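Local structure of beta-galactosidase (Bacteroides thetaiotaomicron, 5MUJ) at residues T209-K214 with A274-M279. The protein is a glycoside hydrolase of a gut bacterium that binds chain B of the plant pectin rhamnogalacturonan II and probably cleaves sugar linkages within it. Numbering follows the deposited sequence.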
ATOM      1  N   THR A 209      -5.801  -3.009   3.286  1.00 10.25           N
ATOM      2  CA  THR A 209      -5.890  -1.946   4.323  1.00 11.09           C
ATOM      3  C   THR A 209      -7.311  -1.977   4.825  1.00 11.14           C
ATOM      4  O   THR A 209      -8.245  -2.087   4.010  1.00 12.56           O
ATOM      5  CB  THR A 209      -5.526  -0.549   3.791  1.00 12.85           C
ATOM      6  OG1 THR A 209      -4.129  -0.509   3.518  1.00 14.73           O
ATOM      7  CG2 THR A 209      -5.849   0.505   4.800  1.00 13.71           C
ATOM      8  N   VAL A 210      -7.487  -2.015   6.131  1.00 10.84           N
ATOM      9  CA  VAL A 210      -8.814  -2.017   6.751  1.00 12.10           C
ATOM     10  C   VAL A 210      -9.142  -0.635   7.285  1.00 12.74           C
ATOM     11  O   VAL A 210      -8.335  -0.022   8.017  1.00 13.03           O
ATOM     12  CB  VAL A 210      -8.891  -3.064   7.889  1.00 12.57           C
ATOM     13  CG1 VAL A 210     -10.224  -2.986   8.641  1.00 10.84           C
ATOM     14  CG2 VAL A 210      -8.626  -4.450   7.318  1.00 12.14           C
ATOM     15  N   TYR A 211     -10.321  -0.144   6.931  1.00 14.38           N
ATOM     16  CA  TYR A 211     -10.839   1.160   7.359  1.00 13.93           C
ATOM     17  C   TYR A 211     -11.970   0.990   8.372  1.00 13.11           C
ATOM     18  O   TYR A 211     -12.725   0.030   8.274  1.00 15.67           O
ATOM     19  CB  TYR A 211     -11.330   1.926   6.116  1.00 13.91           C
ATOM     20  CG  TYR A 211     -10.212   2.195   5.124  1.00 13.91           C
ATOM     21  CD1 TYR A 211      -9.267   3.210   5.389  1.00 13.37           C
ATOM     22  CD2 TYR A 211     -10.067   1.464   3.957  1.00 14.47           C
ATOM     23  CE1 TYR A 211      -8.216   3.449   4.521  1.00 14.20           C
ATOM     24  CE2 TYR A 211      -9.015   1.693   3.082  1.00 12.55           C
ATOM     25  CZ  TYR A 211      -8.092   2.698   3.359  1.00 13.29           C
ATOM     26  OH  TYR A 211      -7.063   2.899   2.466  1.00 13.76           O
ATOM     27  N   TRP A 212     -12.076   1.914   9.343  1.00 14.37           N
ATOM     28  CA  TRP A 212     -13.240   2.008  10.229  1.00 16.36           C
ATOM     29  C   TRP A 212     -14.257   2.927   9.543  1.00 17.57           C
ATOM     30  O   TRP A 212     -13.996   4.094   9.358  1.00 17.39           O
ATOM     31  CB  TRP A 212     -12.882   2.569  11.624  1.00 19.03           C
ATOM     32  CG  TRP A 212     -14.094   2.801  12.477  1.00 24.97           C
ATOM     33  CD1 TRP A 212     -15.077   1.898  12.765  1.00 26.24           C
ATOM     34  CD2 TRP A 212     -14.468   4.022  13.133  1.00 30.08           C
ATOM     35  NE1 TRP A 212     -16.034   2.477  13.563  1.00 30.99           N
ATOM     36  CE2 TRP A 212     -15.686   3.782  13.804  1.00 32.71           C
ATOM     37  CE3 TRP A 212     -13.891   5.298  13.216  1.00 35.20           C
ATOM     38  CZ2 TRP A 212     -16.342   4.777  14.558  1.00 37.61           C
ATOM     39  CZ3 TRP A 212     -14.539   6.285  13.965  1.00 37.66           C
ATOM     40  CH2 TRP A 212     -15.752   6.016  14.623  1.00 39.82           C
ATOM     41  N   ASP A 213     -15.384   2.377   9.092  1.00 19.85           N
ATOM     42  CA  ASP A 213     -16.450   3.150   8.465  1.00 18.69           C
ATOM     43  C   ASP A 213     -17.533   3.386   9.507  1.00 20.31           C
ATOM     44  O   ASP A 213     -18.362   2.529   9.743  1.00 21.04           O
ATOM     45  CB  ASP A 213     -17.008   2.403   7.242  1.00 17.83           C
ATOM     46  CG  ASP A 213     -18.115   3.179   6.532  1.00 18.79           C
ATOM     47  OD1 ASP A 213     -18.386   4.358   6.899  1.00 20.80           O
ATOM     48  OD2 ASP A 213     -18.737   2.599   5.625  1.00 18.68           O
ATOM     49  N   LYS A 214     -17.504   4.548  10.153  1.00 23.00           N
ATOM     50  CA  LYS A 214     -18.512   4.915  11.153  1.00 24.80           C
ATOM     51  C   LYS A 214     -19.937   4.825  10.595  1.00 26.01           C
ATOM     52  O   LYS A 214     -20.869   4.370  11.274  1.00 29.21           O
ATOM     53  CB  LYS A 214     -18.266   6.341  11.666  1.00 28.39           C
ATOM     54  N   ALA A 274      -4.577   0.189  -3.134  1.00 10.54           N
ATOM     55  CA  ALA A 274      -5.590   1.169  -2.880  1.00 10.65           C
ATOM     56  C   ALA A 274      -5.376   1.808  -1.506  1.00 12.85           C
ATOM     57  O   ALA A 274      -5.224   1.107  -0.497  1.00 15.55           O
ATOM     58  CB  ALA A 274      -6.992   0.580  -2.996  1.00 12.22           C
ATOM     59  N   HIS A 275      -5.375   3.140  -1.529  1.00 11.91           N
ATOM     60  CA  HIS A 275      -5.168   4.019  -0.366  1.00 11.09           C
ATOM     61  C   HIS A 275      -6.245   5.083  -0.447  1.00 10.51           C
ATOM     62  O   HIS A 275      -6.218   5.927  -1.338  1.00 12.03           O
ATOM     63  CB  HIS A 275      -3.725   4.600  -0.378  1.00 10.07           C
ATOM     64  CG  HIS A 275      -3.495   5.786   0.526  1.00 10.78           C
ATOM     65  ND1 HIS A 275      -3.734   5.758   1.884  1.00 10.90           N
ATOM     66  CD2 HIS A 275      -3.005   7.020   0.252  1.00 10.56           C
ATOM     67  CE1 HIS A 275      -3.407   6.942   2.413  1.00 10.73           C
ATOM     68  NE2 HIS A 275      -2.973   7.721   1.438  1.00 11.68           N
ATOM     69  N   ILE A 276      -7.200   5.017   0.473  1.00 11.21           N
ATOM     70  CA  ILE A 276      -8.423   5.839   0.465  1.00 14.40           C
ATOM     71  C   ILE A 276      -8.415   6.924   1.542  1.00 13.89           C
ATOM     72  O   ILE A 276      -8.159   6.646   2.710  1.00 13.85           O
ATOM     73  CB  ILE A 276      -9.683   4.963   0.639  1.00 17.07           C
ATOM     74  CG1 ILE A 276      -9.712   3.906  -0.472  1.00 19.29           C
ATOM     75  CG2 ILE A 276     -10.961   5.823   0.588  1.00 17.60           C
ATOM     76  CD1 ILE A 276     -10.918   3.019  -0.449  1.00 19.91           C
ATOM     77  N   GLN A 277      -8.694   8.165   1.121  1.00 13.26           N
ATOM     78  CA  GLN A 277      -8.973   9.257   2.044  1.00 12.83           C
ATOM     79  C   GLN A 277     -10.305   9.904   1.705  1.00 13.11           C
ATOM     80  O   GLN A 277     -10.766   9.830   0.571  1.00 16.11           O
ATOM     81  CB  GLN A 277      -7.836  10.274   1.984  1.00 14.64           C
ATOM     82  CG  GLN A 277      -6.570   9.668   2.559  1.00 16.43           C
ATOM     83  CD  GLN A 277      -5.471  10.660   2.743  1.00 15.72           C
ATOM     84  OE1 GLN A 277      -5.661  11.710   3.376  1.00 16.30           O
ATOM     85  NE2 GLN A 277      -4.295  10.330   2.204  1.00 14.53           N
ATOM     86  N   LYS A 278     -10.950  10.475   2.709  1.00 12.55           N
ATOM     87  CA  LYS A 278     -12.238  11.114   2.542  1.00 15.78           C
ATOM     88  C   LYS A 278     -11.988  12.621   2.494  1.00 16.38           C
ATOM     89  O   LYS A 278     -11.317  13.165   3.372  1.00 19.61           O
ATOM     90  CB  LYS A 278     -13.168  10.736   3.684  1.00 18.81           C
ATOM     91  CG  LYS A 278     -14.643  10.866   3.319  1.00 21.96           C
ATOM     92  CD  LYS A 278     -15.547  10.629   4.521  1.00 26.86           C
ATOM     93  CE  LYS A 278     -16.887  11.320   4.361  1.00 28.95           C
ATOM     94  NZ  LYS A 278     -17.884  10.767   5.311  1.00 30.25           N
HETATM   95  N   MSE A 279     -12.469  13.251   1.424  1.00 17.80           N
HETATM   96  CA  MSE A 279     -12.312  14.665   1.195  1.00 20.63           C
HETATM   97  C   MSE A 279     -13.680  15.227   0.958  1.00 22.87           C
HETATM   98  O   MSE A 279     -14.207  15.204  -0.169  1.00 23.69           O
HETATM   99  CB  MSE A 279     -11.344  14.764   0.035  1.00 24.95           C
HETATM  100  CG  MSE A 279     -10.982  16.191  -0.279  1.00 29.72           C
HETATM  101 SE   MSE A 279     -10.179  16.143  -2.061  1.00 37.45          SE
HETATM  102  CE  MSE A 279      -8.446  15.297  -1.675  1.00 26.30           C
TER
HETATM  103  O   HOH W   1      -3.578   1.974   1.765  1.00 22.78           O
HETATM  104  O   HOH W   2      -4.860   3.914   3.615  1.00 21.97           O
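Two neighbouring blades of a five-bladed beta-propeller meet here through their first strands, 204-212 and 270-279, which run nearly parallel at 17° with axes 8.6 Å apart. Y211 and I276 do most of the bridging. With CG beside its own backbone N (chi1 -62°), Y211 reaches across with its phenol, and its OH accepts the backbone N-H of I276 at 2.9 Å, almost straight at 169°. A tyrosine suits this gap because its ring is long enough to span it and still ends in a polar atom. The branched CB of I276 adds an apolar surface beside that N-H, 3.9 Å from Y211 CZ, while CG2 of T209 packs against one face of the ring, toward its rim. In each blade of this propeller, four antiparallel strands make a sheet, and the first strand lies at one border; between these two borders the link is made by a side chain, a backbone N-H and water. One water sits 2.7 Å from Y211 OH and 2.8 Å from H275 ND1, a polar atom that the imidazole offers at its edge. A phenylalanine in place of Y211 would probably leave the I276 N-H and this water without their shared partner. A second water donates to A274 O at 2.9 Å and lies 3.1 Å from T209 OG1, the hydroxyl branch of that small side chain.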